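Local coordinates for outer membrane protein Omp121 (Bacteroides thetaiotaomicron, PDB 5FQ8) that probably imports nutrients across the outer membrane as a TonB-dependent transporter, a beta barrel filled by a plug domain, at residues 45-49 with 50-54; 55-59 with 60-64; 131-135 with 136-140; 809-813 with 814-818; 914-917 with 918-922. All blocks are in the same frame, centred on the assembly; numbering follows the deposited sequence.

Interaction 1. Residues 45-49 with 50-54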
loop_
_atom_site.group_PDB
_atom_site.type_symbol
_atom_site.label_atom_id
_atom_site.label_comp_id
_atom_site.label_asym_id
_atom_site.label_seq_id
_atom_site.Cartn_x
_atom_site.Cartn_y
_atom_site.Cartn_z
ATOM N N THR B 45 -42.334 1.508 22.747
ATOM C CA THR B 45 -43.212 0.950 21.729
ATOM C C THR B 45 -42.822 -0.495 21.461
ATOM O O THR B 45 -41.634 -0.803 21.338
ATOM C CB THR B 45 -43.139 1.759 20.451
ATOM O OG1 THR B 45 -43.676 3.058 20.680
ATOM C CG2 THR B 45 -43.939 1.093 19.371
ATOM N N SER B 46 -43.816 -1.379 21.393
ATOM C CA SER B 46 -43.591 -2.783 21.094
ATOM C C SER B 46 -44.079 -3.076 19.690
ATOM O O SER B 46 -45.148 -2.611 19.298
ATOM C CB SER B 46 -44.306 -3.694 22.090
ATOM O OG SER B 46 -43.938 -3.393 23.418
ATOM N N VAL B 47 -43.281 -3.813 18.930
ATOM C CA VAL B 47 -43.683 -4.342 17.637
ATOM C C VAL B 47 -43.266 -5.797 17.577
ATOM O O VAL B 47 -42.155 -6.145 17.981
ATOM C CB VAL B 47 -43.057 -3.574 16.462
ATOM C CG1 VAL B 47 -43.554 -4.143 15.157
ATOM C CG2 VAL B 47 -43.392 -2.129 16.554
ATOM N N GLY B 48 -44.143 -6.631 17.087
ATOM C CA GLY B 48 -43.811 -8.019 16.921
ATOM C C GLY B 48 -43.243 -8.298 15.555
ATOM O O GLY B 48 -43.411 -7.521 14.611
ATOM N N GLY B 49 -42.571 -9.437 15.462
ATOM C CA GLY B 49 -41.802 -9.723 14.271
ATOM C C GLY B 49 -42.644 -9.750 13.020
ATOM O O GLY B 49 -42.173 -9.387 11.945
ATOM N N GLU B 50 -43.901 -10.162 13.151
ATOM C CA GLU B 50 -44.771 -10.278 11.996
ATOM C C GLU B 50 -44.915 -8.939 11.284
ATOM O O GLU B 50 -44.857 -8.876 10.052
ATOM C CB GLU B 50 -46.111 -10.820 12.459
ATOM C CG GLU B 50 -46.948 -11.514 11.410
ATOM C CD GLU B 50 -48.285 -11.929 11.964
ATOM O OE1 GLU B 50 -48.307 -12.531 13.056
ATOM O OE2 GLU B 50 -49.306 -11.617 11.325
ATOM N N LYS B 51 -45.046 -7.848 12.042
ATOM C CA LYS B 51 -45.011 -6.531 11.416
ATOM C C LYS B 51 -43.619 -6.197 10.918
ATOM O O LYS B 51 -43.462 -5.637 9.826
ATOM C CB LYS B 51 -45.479 -5.454 12.386
ATOM C CG LYS B 51 -46.947 -5.236 12.368
ATOM C CD LYS B 51 -47.250 -3.767 12.411
ATOM C CE LYS B 51 -46.741 -3.068 11.165
ATOM N NZ LYS B 51 -47.160 -1.636 11.118
ATOM N N ILE B 52 -42.598 -6.510 11.720
ATOM C CA ILE B 52 -41.215 -6.311 11.293
ATOM C C ILE B 52 -40.996 -6.952 9.938
ATOM O O ILE B 52 -40.435 -6.344 9.026
ATOM C CB ILE B 52 -40.241 -6.893 12.327
ATOM C CG1 ILE B 52 -40.533 -6.373 13.721
ATOM C CG2 ILE B 52 -38.849 -6.539 11.947
ATOM C CD1 ILE B 52 -40.121 -4.982 13.926
ATOM N N ALA B 53 -41.482 -8.178 9.776
ATOM C CA ALA B 53 -41.073 -9.022 8.672
ATOM C C ALA B 53 -42.010 -8.996 7.485
ATOM O O ALA B 53 -41.592 -9.364 6.386
ATOM C CB ALA B 53 -40.924 -10.462 9.150
ATOM N N GLU B 54 -43.264 -8.586 7.664
ATOM C CA GLU B 54 -44.208 -8.656 6.557
ATOM C C GLU B 54 -43.712 -7.886 5.348
ATOM O O GLU B 54 -44.014 -8.253 4.209
ATOM C CB GLU B 54 -45.571 -8.128 6.988
ATOM C CG GLU B 54 -45.549 -6.705 7.526
ATOM C CD GLU B 54 -46.928 -6.072 7.615
ATOM O OE1 GLU B 54 -47.922 -6.779 7.354
ATOM O OE2 GLU B 54 -47.009 -4.865 7.941
#
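Val47 and Ile52 make the apolar contact where strand 45-48 runs into helix 50-54. The CG1 branch of Val47 is anti to the backbone N (chi1 -178°), which brings it 3.7 Å from Ile52 CD1, and the two side chains cross obliquely. The same CG1 also rests on the first methylene of Lys51, CB, at 3.6 Å; this side chain crosses the valine at about a right angle and then leads its ammonium group away from the strand. The hydrogen bonds are backbone ones. Gly48 sits at the N-cap position, and its O receives Ile52 N at 3.2 Å in an almost straight bond (172° at the hydrogen), with Lys51 N as a second, weak donor. The next carbonyl, Gly49 O, takes Ala53 N at 2.6 Å. Ile52 CG1 turns back beside its own backbone N and lies against Gly48 O and Gly49 CA. Around this junction, strand 44-48 pairs with strand 138-144 through Val47 and Met141, and Gly49, at the start of the helix, adds a backbone bond to Ala139, while Ile52 continues the apolar layer onto Met141 and Leu64, and Ala53 touches Asp136.

Interaction 2. Residues 55-59 with 60-64; sequences SRTSD and VMSSL
Asp59 reaches forward along the chain to the backbone amides of Met61 and Ser62, and most of the contact is built on it. With CG anti to the backbone N (chi1 161°), the carboxylate swings over the start of the next turn: OD1 accepts Met61 N in a weak bond of 3.3 Å, and OD2 accepts Ser62 N, also weakly because the hydrogen is bent off line, to 127°. Trading Asp59 for an alanine removes both oxygens and is likely to leave the amides of Met61 and Ser62 without these acceptors, letting the turn relax. Thr57 OG1 donates to the backbone O of Asp59 at 2.7 Å, in the carbonyl plane and on a lone pair. Ser63 closes the loop, its CB 3.8 Å from Ser55 CB; water 1 bridges the same two residues, donating to Ser63 O and lying 3.0 Å from Ser55 OG. Val60 touches the Asp59 backbone through CB but points the other way, packing on Val138, Met141 and Ile164 of the plug sheet. The weak bond from Met61 N to Asp59 OD1 fits an Asx turn, with Ser62 N reaching OD2 as well, leading into the 3-10 segment 62-63 within the TonB-dependent receptor plug domain.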
loop_
_atom_site.group_PDB
_atom_site.type_symbol
_atom_site.label_atom_id
_atom_site.label_comp_id
_atom_site.label_asym_id
_atom_site.label_seq_id
_atom_site.Cartn_x
_atom_site.Cartn_y
_atom_site.Cartn_z
ATOM N N SER B 55 -42.916 -6.840 5.577
ATOM C CA SER B 55 -42.454 -5.984 4.497
ATOM C C SER B 55 -41.378 -6.642 3.648
ATOM O O SER B 55 -41.154 -6.205 2.515
ATOM C CB SER B 55 -41.950 -4.667 5.074
ATOM O OG SER B 55 -41.876 -3.679 4.066
ATOM N N ARG B 56 -40.725 -7.684 4.164
ATOM C CA ARG B 56 -39.684 -8.448 3.465
ATOM C C ARG B 56 -38.515 -7.574 3.053
ATOM O O ARG B 56 -37.796 -7.878 2.100
ATOM C CB ARG B 56 -40.232 -9.193 2.242
ATOM C CG ARG B 56 -41.296 -10.224 2.543
ATOM C CD ARG B 56 -40.957 -11.041 3.770
ATOM N NE ARG B 56 -39.895 -12.004 3.531
ATOM C CZ ARG B 56 -39.364 -12.754 4.481
ATOM N NH1 ARG B 56 -39.792 -12.641 5.720
ATOM N NH2 ARG B 56 -38.399 -13.604 4.198
ATOM N N THR B 57 -38.313 -6.475 3.747
ATOM C CA THR B 57 -37.080 -5.741 3.568
ATOM C C THR B 57 -35.933 -6.559 4.136
ATOM O O THR B 57 -36.109 -7.330 5.080
ATOM C CB THR B 57 -37.179 -4.408 4.275
ATOM O OG1 THR B 57 -37.188 -4.634 5.687
ATOM C CG2 THR B 57 -38.457 -3.723 3.877
ATOM N N SER B 58 -34.744 -6.390 3.552
ATOM C CA SER B 58 -33.555 -7.099 4.019
ATOM C C SER B 58 -33.178 -6.730 5.434
ATOM O O SER B 58 -32.337 -7.396 6.036
ATOM C CB SER B 58 -32.374 -6.788 3.122
ATOM O OG SER B 58 -31.819 -5.551 3.498
ATOM N N ASP B 59 -33.813 -5.721 5.979
ATOM C CA ASP B 59 -33.338 -4.995 7.133
ATOM C C ASP B 59 -34.431 -4.988 8.188
ATOM O O ASP B 59 -35.616 -4.905 7.863
ATOM C CB ASP B 59 -32.950 -3.593 6.671
ATOM C CG ASP B 59 -32.887 -2.630 7.778
ATOM O OD1 ASP B 59 -32.143 -2.873 8.735
ATOM O OD2 ASP B 59 -33.589 -1.619 7.695
ATOM N N VAL B 60 -34.038 -5.114 9.449
ATOM C CA VAL B 60 -35.027 -5.163 10.511
ATOM C C VAL B 60 -35.653 -3.808 10.788
ATOM O O VAL B 60 -36.769 -3.759 11.306
ATOM C CB VAL B 60 -34.372 -5.751 11.774
ATOM C CG1 VAL B 60 -34.587 -4.889 12.975
ATOM C CG2 VAL B 60 -34.944 -7.085 12.036
ATOM N N MET B 61 -34.993 -2.716 10.403
ATOM C CA MET B 61 -35.366 -1.376 10.829
ATOM C C MET B 61 -36.087 -0.553 9.783
ATOM O O MET B 61 -36.876 0.308 10.149
ATOM C CB MET B 61 -34.124 -0.612 11.257
ATOM C CG MET B 61 -33.569 -1.111 12.520
ATOM S SD MET B 61 -34.754 -0.771 13.768
ATOM C CE MET B 61 -34.265 -1.869 15.026
ATOM N N SER B 62 -35.816 -0.751 8.497
ATOM C CA SER B 62 -36.281 0.220 7.518
ATOM C C SER B 62 -37.777 0.126 7.279
ATOM O O SER B 62 -38.378 1.079 6.770
ATOM C CB SER B 62 -35.518 0.057 6.208
ATOM O OG SER B 62 -35.840 -1.139 5.540
ATOM N N SER B 63 -38.385 -1.000 7.645
ATOM C CA SER B 63 -39.826 -1.127 7.537
ATOM C C SER B 63 -40.540 -0.208 8.516
ATOM O O SER B 63 -41.644 0.262 8.226
ATOM C CB SER B 63 -40.233 -2.581 7.770
ATOM O OG SER B 63 -39.806 -3.022 9.042
ATOM N N LEU B 64 -39.935 0.064 9.665
ATOM C CA LEU B 64 -40.532 0.914 10.682
ATOM C C LEU B 64 -40.343 2.399 10.401
ATOM O O LEU B 64 -40.532 3.210 11.309
ATOM C CB LEU B 64 -39.953 0.569 12.050
ATOM C CG LEU B 64 -40.064 -0.907 12.368
ATOM C CD1 LEU B 64 -39.275 -1.258 13.589
ATOM C CD2 LEU B 64 -41.517 -1.217 12.580
HETATM O O HOH W 1 -42.171 -1.006 5.285
#

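Interaction 3. Residues 131-135 with 136-140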
loop_
_atom_site.group_PDB
_atom_site.type_symbol
_atom_site.label_atom_id
_atom_site.label_comp_id
_atom_site.label_asym_id
_atom_site.label_seq_id
_atom_site.Cartn_x
_atom_site.Cartn_y
_atom_site.Cartn_z
ATOM N N ASN B 131 -28.038 -4.048 10.276
ATOM C CA ASN B 131 -28.549 -4.635 9.052
ATOM C C ASN B 131 -28.269 -6.123 8.929
ATOM O O ASN B 131 -28.692 -6.724 7.941
ATOM C CB ASN B 131 -27.943 -3.934 7.858
ATOM C CG ASN B 131 -28.644 -2.699 7.526
ATOM O OD1 ASN B 131 -29.299 -2.119 8.364
ATOM N ND2 ASN B 131 -28.540 -2.279 6.279
ATOM N N ALA B 132 -27.555 -6.723 9.877
ATOM C CA ALA B 132 -27.168 -8.113 9.734
ATOM C C ALA B 132 -28.202 -9.045 10.312
ATOM O O ALA B 132 -28.310 -10.192 9.872
ATOM C CB ALA B 132 -25.831 -8.371 10.417
ATOM N N ILE B 133 -28.943 -8.586 11.312
ATOM C CA ILE B 133 -29.954 -9.426 11.916
ATOM C C ILE B 133 -30.975 -9.793 10.860
ATOM O O ILE B 133 -31.257 -9.011 9.947
ATOM C CB ILE B 133 -30.574 -8.707 13.124
ATOM C CG1 ILE B 133 -31.610 -9.577 13.794
ATOM C CG2 ILE B 133 -31.235 -7.454 12.712
ATOM C CD1 ILE B 133 -31.969 -9.065 15.122
ATOM N N ASN B 134 -31.462 -11.026 10.930
ATOM C CA ASN B 134 -32.455 -11.520 9.993
ATOM C C ASN B 134 -33.839 -11.239 10.556
ATOM O O ASN B 134 -34.194 -11.799 11.601
ATOM C CB ASN B 134 -32.267 -13.007 9.771
ATOM C CG ASN B 134 -33.443 -13.655 9.073
ATOM O OD1 ASN B 134 -34.259 -13.003 8.422
ATOM N ND2 ASN B 134 -33.515 -14.961 9.183
ATOM N N PRO B 135 -34.654 -10.422 9.898
ATOM C CA PRO B 135 -35.964 -10.083 10.466
ATOM C C PRO B 135 -36.844 -11.276 10.745
ATOM O O PRO B 135 -37.594 -11.252 11.729
ATOM C CB PRO B 135 -36.574 -9.173 9.397
ATOM C CG PRO B 135 -35.820 -9.473 8.153
ATOM C CD PRO B 135 -34.458 -9.836 8.567
ATOM N N ASP B 136 -36.754 -12.338 9.943
ATOM C CA ASP B 136 -37.573 -13.519 10.189
ATOM C C ASP B 136 -37.322 -14.135 11.559
ATOM O O ASP B 136 -38.145 -14.923 12.023
ATOM C CB ASP B 136 -37.332 -14.568 9.108
ATOM C CG ASP B 136 -38.032 -14.243 7.820
ATOM O OD1 ASP B 136 -39.050 -13.527 7.853
ATOM O OD2 ASP B 136 -37.567 -14.712 6.765
ATOM N N ASP B 137 -36.223 -13.799 12.223
ATOM C CA ASP B 137 -35.928 -14.342 13.540
ATOM C C ASP B 137 -36.496 -13.508 14.666
ATOM O O ASP B 137 -36.349 -13.894 15.827
ATOM C CB ASP B 137 -34.419 -14.437 13.762
ATOM C CG ASP B 137 -33.805 -15.629 13.100
ATOM O OD1 ASP B 137 -34.505 -16.646 12.929
ATOM O OD2 ASP B 137 -32.606 -15.545 12.763
ATOM N N VAL B 138 -37.099 -12.364 14.372
ATOM C CA VAL B 138 -37.488 -11.453 15.440
ATOM C C VAL B 138 -38.857 -11.848 15.966
ATOM O O VAL B 138 -39.816 -11.982 15.200
ATOM C CB VAL B 138 -37.480 -10.001 14.963
ATOM C CG1 VAL B 138 -37.779 -9.093 16.124
ATOM C CG2 VAL B 138 -36.140 -9.685 14.374
ATOM N N ALA B 139 -38.946 -12.052 17.272
ATOM C CA ALA B 139 -40.251 -12.217 17.884
ATOM C C ALA B 139 -40.815 -10.868 18.281
ATOM O O ALA B 139 -41.903 -10.481 17.853
ATOM C CB ALA B 139 -40.153 -13.139 19.093
ATOM N N ASN B 140 -40.058 -10.117 19.060
ATOM C CA ASN B 140 -40.526 -8.855 19.600
ATOM C C ASN B 140 -39.408 -7.826 19.544
ATOM O O ASN B 140 -38.247 -8.139 19.805
ATOM C CB ASN B 140 -41.017 -9.056 21.028
ATOM C CG ASN B 140 -41.194 -7.772 21.759
ATOM O OD1 ASN B 140 -42.179 -7.087 21.566
ATOM N ND2 ASN B 140 -40.245 -7.436 22.615
HETATM O O HOH W 2 -30.840 -12.943 12.753
#
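From Asn134 to Val138 the backbone winds through a short 3-10 turn, Asn134 O taking Asp137 N at 2.9 Å and Pro135 O taking Val138 N at 2.9 Å. The Asn134 side chain supports its start: a chi1 of 167° swings CG away from the backbone N, and OD1 accepts Asp136 N at 3.0 Å, the donor lying well above the amide plane. This bond to the residue two ahead makes an Asx turn with proline in the middle. With Asn134 replaced by an alanine, Asp136 N is likely to be left without that acceptor and the start of the turn less firmly fixed. Asp137 crosses Asn134 at about a right angle, and water 2 joins them, accepting from Asn134 N at 2.7 Å and donating to Asp137 OD2 at 3.1 Å. The carboxylates are paired beyond the turn: Asp136 in a salt bridge with Arg56, Asp137 in one with Arg298 of barrel strand 289-303. On the apolar side, Ile133 CD1 meets Val138 CG2 at 4.3 Å. The turn feeds strand 138-144, which lies between strands 44-48 and 161-166 of the plug; just inside it, Ala139 and Asn140 both face Thr165 in a classic beta bulge.

Interaction 4. Residues 809-813 with 814-818; sequences NLKYK and GISLG
Tyr812 holds CG on the far side of CB from its backbone N (chi1 173°), while Ile815 turns CG1 back beside its own N (chi1 -62°); the two side chains therefore lie side by side, pointing the same way, with Tyr812 CD2 4.2 Å from Ile815 CD1. The same CD1 lies 3.5 Å from Tyr812 O. Leu810 and Leu817 are on the same face, CB to CB 4.3 Å. Their backbones pair by two 2.9 Å bonds, Leu810 N to Leu817 O and Leu817 N to Leu810 O. This is the tight end of the barrel hairpin 802-812/815-825, closed by a type II' turn from Tyr812 to Ile815 in which Lys813 takes the positive phi (61°) and Gly814 follows. Tyr812 N to Ile815 O and Ile815 N to Tyr812 O, both 3.0 Å, seal it. Asn809, Lys811 and Ser816 occupy the other face. Lys813 sends its ammonium away from the turn to a salt bridge with Asp715, and Leu817's side chain is about 7 Å from a bound detergent molecule.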
loop_
_atom_site.group_PDB
_atom_site.type_symbol
_atom_site.label_atom_id
_atom_site.label_comp_id
_atom_site.label_asym_id
_atom_site.label_seq_id
_atom_site.Cartn_x
_atom_site.Cartn_y
_atom_site.Cartn_z
ATOM N N ASN B 809 -55.154 -0.732 8.376
ATOM C CA ASN B 809 -54.983 -2.179 8.238
ATOM C C ASN B 809 -56.352 -2.839 8.136
ATOM O O ASN B 809 -57.130 -2.810 9.091
ATOM C CB ASN B 809 -54.180 -2.758 9.405
ATOM C CG ASN B 809 -52.834 -2.070 9.601
ATOM O OD1 ASN B 809 -51.840 -2.422 8.969
ATOM N ND2 ASN B 809 -52.798 -1.092 10.497
ATOM N N LEU B 810 -56.637 -3.430 6.983
ATOM C CA LEU B 810 -57.861 -4.175 6.741
ATOM C C LEU B 810 -57.598 -5.670 6.813
ATOM O O LEU B 810 -56.573 -6.157 6.334
ATOM C CB LEU B 810 -58.425 -3.829 5.374
ATOM C CG LEU B 810 -58.435 -2.328 5.169
ATOM C CD1 LEU B 810 -58.734 -2.015 3.746
ATOM C CD2 LEU B 810 -59.485 -1.749 6.047
ATOM N N LYS B 811 -58.528 -6.396 7.419
ATOM C CA LYS B 811 -58.498 -7.852 7.438
ATOM C C LYS B 811 -59.884 -8.359 7.083
ATOM O O LYS B 811 -60.851 -8.066 7.789
ATOM C CB LYS B 811 -58.057 -8.391 8.803
ATOM C CG LYS B 811 -56.732 -7.847 9.295
ATOM C CD LYS B 811 -56.128 -8.719 10.380
ATOM C CE LYS B 811 -55.754 -10.090 9.828
ATOM N NZ LYS B 811 -55.084 -10.978 10.830
ATOM N N TYR B 812 -59.985 -9.102 5.987
ATOM C CA TYR B 812 -61.230 -9.756 5.596
ATOM C C TYR B 812 -60.970 -11.248 5.423
ATOM O O TYR B 812 -60.456 -11.681 4.392
ATOM C CB TYR B 812 -61.805 -9.144 4.329
ATOM C CG TYR B 812 -62.995 -9.901 3.800
ATOM C CD1 TYR B 812 -64.196 -9.904 4.483
ATOM C CD2 TYR B 812 -62.910 -10.624 2.619
ATOM C CE1 TYR B 812 -65.284 -10.603 4.008
ATOM C CE2 TYR B 812 -63.988 -11.324 2.134
ATOM C CZ TYR B 812 -65.174 -11.312 2.832
ATOM O OH TYR B 812 -66.259 -12.010 2.354
ATOM N N LYS B 813 -61.354 -12.029 6.428
ATOM C CA LYS B 813 -61.153 -13.473 6.414
ATOM C C LYS B 813 -59.671 -13.787 6.328
ATOM O O LYS B 813 -58.950 -13.680 7.322
ATOM C CB LYS B 813 -61.900 -14.139 5.253
ATOM C CG LYS B 813 -63.367 -14.374 5.484
ATOM C CD LYS B 813 -64.089 -14.584 4.164
ATOM C CE LYS B 813 -65.382 -15.395 4.316
ATOM N NZ LYS B 813 -66.449 -14.671 5.046
ATOM N N GLY B 814 -59.211 -14.167 5.144
ATOM C CA GLY B 814 -57.817 -14.521 4.987
ATOM C C GLY B 814 -56.956 -13.418 4.415
ATOM O O GLY B 814 -55.734 -13.530 4.430
ATOM N N ILE B 815 -57.560 -12.365 3.922
ATOM C CA ILE B 815 -56.845 -11.298 3.239
ATOM C C ILE B 815 -56.456 -10.221 4.237
ATOM O O ILE B 815 -57.171 -9.967 5.207
ATOM C CB ILE B 815 -57.706 -10.733 2.097
ATOM C CG1 ILE B 815 -57.984 -11.822 1.083
ATOM C CG2 ILE B 815 -57.024 -9.581 1.402
ATOM C CD1 ILE B 815 -59.386 -12.231 1.065
ATOM N N SER B 816 -55.282 -9.629 4.028
ATOM C CA SER B 816 -54.802 -8.507 4.822
ATOM C C SER B 816 -54.396 -7.377 3.889
ATOM O O SER B 816 -54.020 -7.612 2.743
ATOM C CB SER B 816 -53.624 -8.906 5.697
ATOM O OG SER B 816 -53.616 -10.302 5.912
ATOM N N LEU B 817 -54.512 -6.146 4.363
ATOM C CA LEU B 817 -53.992 -5.011 3.619
ATOM C C LEU B 817 -53.455 -3.978 4.586
ATOM O O LEU B 817 -54.078 -3.688 5.605
ATOM C CB LEU B 817 -55.042 -4.373 2.728
ATOM C CG LEU B 817 -54.473 -3.370 1.744
ATOM C CD1 LEU B 817 -53.476 -4.073 0.903
ATOM C CD2 LEU B 817 -55.568 -2.865 0.880
ATOM N N GLY B 818 -52.292 -3.442 4.263
ATOM C CA GLY B 818 -51.668 -2.430 5.085
ATOM C C GLY B 818 -51.139 -1.301 4.239
ATOM O O GLY B 818 -50.514 -1.527 3.206
#

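Interaction 5. Residues 914-917 with 918-922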
loop_
_atom_site.group_PDB
_atom_site.type_symbol
_atom_site.label_atom_id
_atom_site.label_comp_id
_atom_site.label_asym_id
_atom_site.label_seq_id
_atom_site.Cartn_x
_atom_site.Cartn_y
_atom_site.Cartn_z
ATOM N N TRP B 914 -52.328 -12.844 1.716
ATOM C CA TRP B 914 -53.376 -13.859 1.620
ATOM C C TRP B 914 -52.972 -15.128 2.367
ATOM O O TRP B 914 -52.237 -15.957 1.836
ATOM C CB TRP B 914 -53.699 -14.188 0.174
ATOM C CG TRP B 914 -54.785 -15.190 0.076
ATOM C CD1 TRP B 914 -55.692 -15.499 1.033
ATOM C CD2 TRP B 914 -55.076 -16.033 -1.039
ATOM N NE1 TRP B 914 -56.533 -16.478 0.590
ATOM C CE2 TRP B 914 -56.180 -16.822 -0.684
ATOM C CE3 TRP B 914 -54.510 -16.195 -2.304
ATOM C CZ2 TRP B 914 -56.733 -17.759 -1.547
ATOM C CZ3 TRP B 914 -55.060 -17.130 -3.160
ATOM C CH2 TRP B 914 -56.158 -17.897 -2.778
ATOM N N ASP B 915 -53.484 -15.292 3.580
ATOM C CA ASP B 915 -53.339 -16.537 4.324
ATOM C C ASP B 915 -54.321 -17.569 3.770
ATOM O O ASP B 915 -55.532 -17.350 3.812
ATOM C CB ASP B 915 -53.609 -16.276 5.803
ATOM C CG ASP B 915 -52.528 -16.806 6.699
ATOM O OD1 ASP B 915 -52.071 -17.949 6.477
ATOM O OD2 ASP B 915 -52.141 -16.071 7.634
ATOM N N LEU B 916 -53.819 -18.689 3.252
ATOM C CA LEU B 916 -54.708 -19.685 2.654
ATOM C C LEU B 916 -55.538 -20.386 3.729
ATOM O O LEU B 916 -55.040 -20.662 4.821
ATOM C CB LEU B 916 -53.925 -20.729 1.865
ATOM C CG LEU B 916 -53.112 -20.315 0.642
ATOM C CD1 LEU B 916 -52.844 -21.528 -0.190
ATOM C CD2 LEU B 916 -53.833 -19.286 -0.173
ATOM N N PRO B 917 -56.794 -20.705 3.435
ATOM C CA PRO B 917 -57.642 -21.402 4.408
ATOM C C PRO B 917 -57.087 -22.763 4.789
ATOM O O PRO B 917 -56.746 -23.577 3.928
ATOM C CB PRO B 917 -58.967 -21.544 3.659
ATOM C CG PRO B 917 -58.562 -21.549 2.214
ATOM C CD PRO B 917 -57.482 -20.524 2.149
ATOM N N LYS B 918 -57.052 -23.023 6.097
ATOM C CA LYS B 918 -56.487 -24.259 6.617
ATOM C C LYS B 918 -57.107 -25.498 5.992
ATOM O O LYS B 918 -56.499 -26.571 6.031
ATOM C CB LYS B 918 -56.648 -24.306 8.134
ATOM C CG LYS B 918 -55.370 -24.048 8.925
ATOM C CD LYS B 918 -54.692 -22.717 8.547
ATOM C CE LYS B 918 -53.412 -22.490 9.352
ATOM N NZ LYS B 918 -52.800 -21.161 9.100
ATOM N N ARG B 919 -58.293 -25.375 5.401
ATOM C CA ARG B 919 -58.965 -26.537 4.836
ATOM C C ARG B 919 -58.295 -26.994 3.551
ATOM O O ARG B 919 -58.201 -28.195 3.292
ATOM C CB ARG B 919 -60.438 -26.220 4.586
ATOM C CG ARG B 919 -61.250 -25.917 5.841
ATOM C CD ARG B 919 -62.306 -24.862 5.548
ATOM N NE ARG B 919 -61.778 -23.507 5.712
ATOM C CZ ARG B 919 -62.240 -22.432 5.077
ATOM N NH1 ARG B 919 -63.238 -22.546 4.213
ATOM N NH2 ARG B 919 -61.699 -21.241 5.299
ATOM N N TRP B 920 -57.830 -26.055 2.727
ATOM C CA TRP B 920 -57.208 -26.435 1.465
ATOM C C TRP B 920 -55.945 -27.235 1.690
ATOM O O TRP B 920 -55.555 -28.039 0.838
ATOM C CB TRP B 920 -56.875 -25.203 0.633
ATOM C CG TRP B 920 -58.061 -24.474 0.110
ATOM C CD1 TRP B 920 -59.368 -24.756 0.347
ATOM C CD2 TRP B 920 -58.046 -23.328 -0.745
ATOM N NE1 TRP B 920 -60.169 -23.860 -0.305
ATOM C CE2 TRP B 920 -59.379 -22.972 -0.985
ATOM C CE3 TRP B 920 -57.034 -22.570 -1.329
ATOM C CZ2 TRP B 920 -59.729 -21.897 -1.783
ATOM C CZ3 TRP B 920 -57.382 -21.503 -2.120
ATOM C CH2 TRP B 920 -58.718 -21.174 -2.338
ATOM N N LEU B 921 -55.277 -27.004 2.805
ATOM C CA LEU B 921 -54.080 -27.742 3.165
ATOM C C LEU B 921 -54.517 -28.805 4.151
ATOM O O LEU B 921 -54.782 -28.512 5.318
ATOM C CB LEU B 921 -53.036 -26.827 3.779
ATOM C CG LEU B 921 -53.079 -25.362 3.384
ATOM C CD1 LEU B 921 -52.252 -24.595 4.375
ATOM C CD2 LEU B 921 -52.550 -25.193 1.982
ATOM N N ALA B 922 -54.615 -30.038 3.684
ATOM C CA ALA B 922 -54.954 -31.109 4.595
ATOM C C ALA B 922 -54.349 -32.380 4.049
ATOM O O ALA B 922 -53.673 -33.111 4.772
ATOM C CB ALA B 922 -56.464 -31.231 4.760
HETATM O O HOH W 3 -52.708 -21.182 6.014
HETATM O O HOH W 4 -55.384 -19.774 7.191
#
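Pro917 points CG at the face of Trp920, 3.5 Å from the centroid of the five-membered ring and 9° off its normal, a CH-pi contact. Trp920 carries its ring there with CG beside the backbone N (chi1 -69°). The far corner of that indole meets a second one, Trp914, CZ2 to CZ3 of Trp920 being 3.8 Å; the six-membered rings are steeply inclined, their planes 83° apart. Pro917 is also flanked by Arg919, whose guanidinium turns a face to CB, with NH2 3.2 Å from it. Leu916 spans two neighbours, with CD2 over the centre of the Trp914 ring and CD1 4.3 Å from Leu921 CD2. The turn itself is fixed by the backbone bond from Trp920 N to Pro917 O, 3.0 Å long. Further out, two waters donate to Leu916 O. Water 3 lies 3.1 Å from Lys918 NZ and accepts from it, while also reaching Asp915 OD1 weakly; Asp915 and Lys918 themselves stay beyond salt-bridge range. Leu916 and Leu921 both rest on Val929 of the next strand, 928-941. Two surface tryptophans beside a turn at the end of strand 899-915 are consistent with the aromatic girdle of outer membrane beta barrels.

Interactions 1, 2 and 3 make one cluster in the plug, their centres about 9 to 10 Å apart. Gly49 N of interaction 1, just past strand 44-48, lies 2.7 Å from Ala139 O of interaction 3, a probable hydrogen bond beside the paired strands 44-48 and 138-144, and Val60 CG2 of interaction 2 packs 3.5 Å from Pro135 CA of interaction 3. Interactions 4 and 5 belong to the barrel: Gly814 O and Asp915 N, 3.0 Å apart, link their adjacent strands. The two groups do not touch, the nearest atoms of interactions 1 and 4 being about 5 Å apart. All five lie away from the metal sites; the bound lipid comes within about 11 Å of the Asn134 side chain.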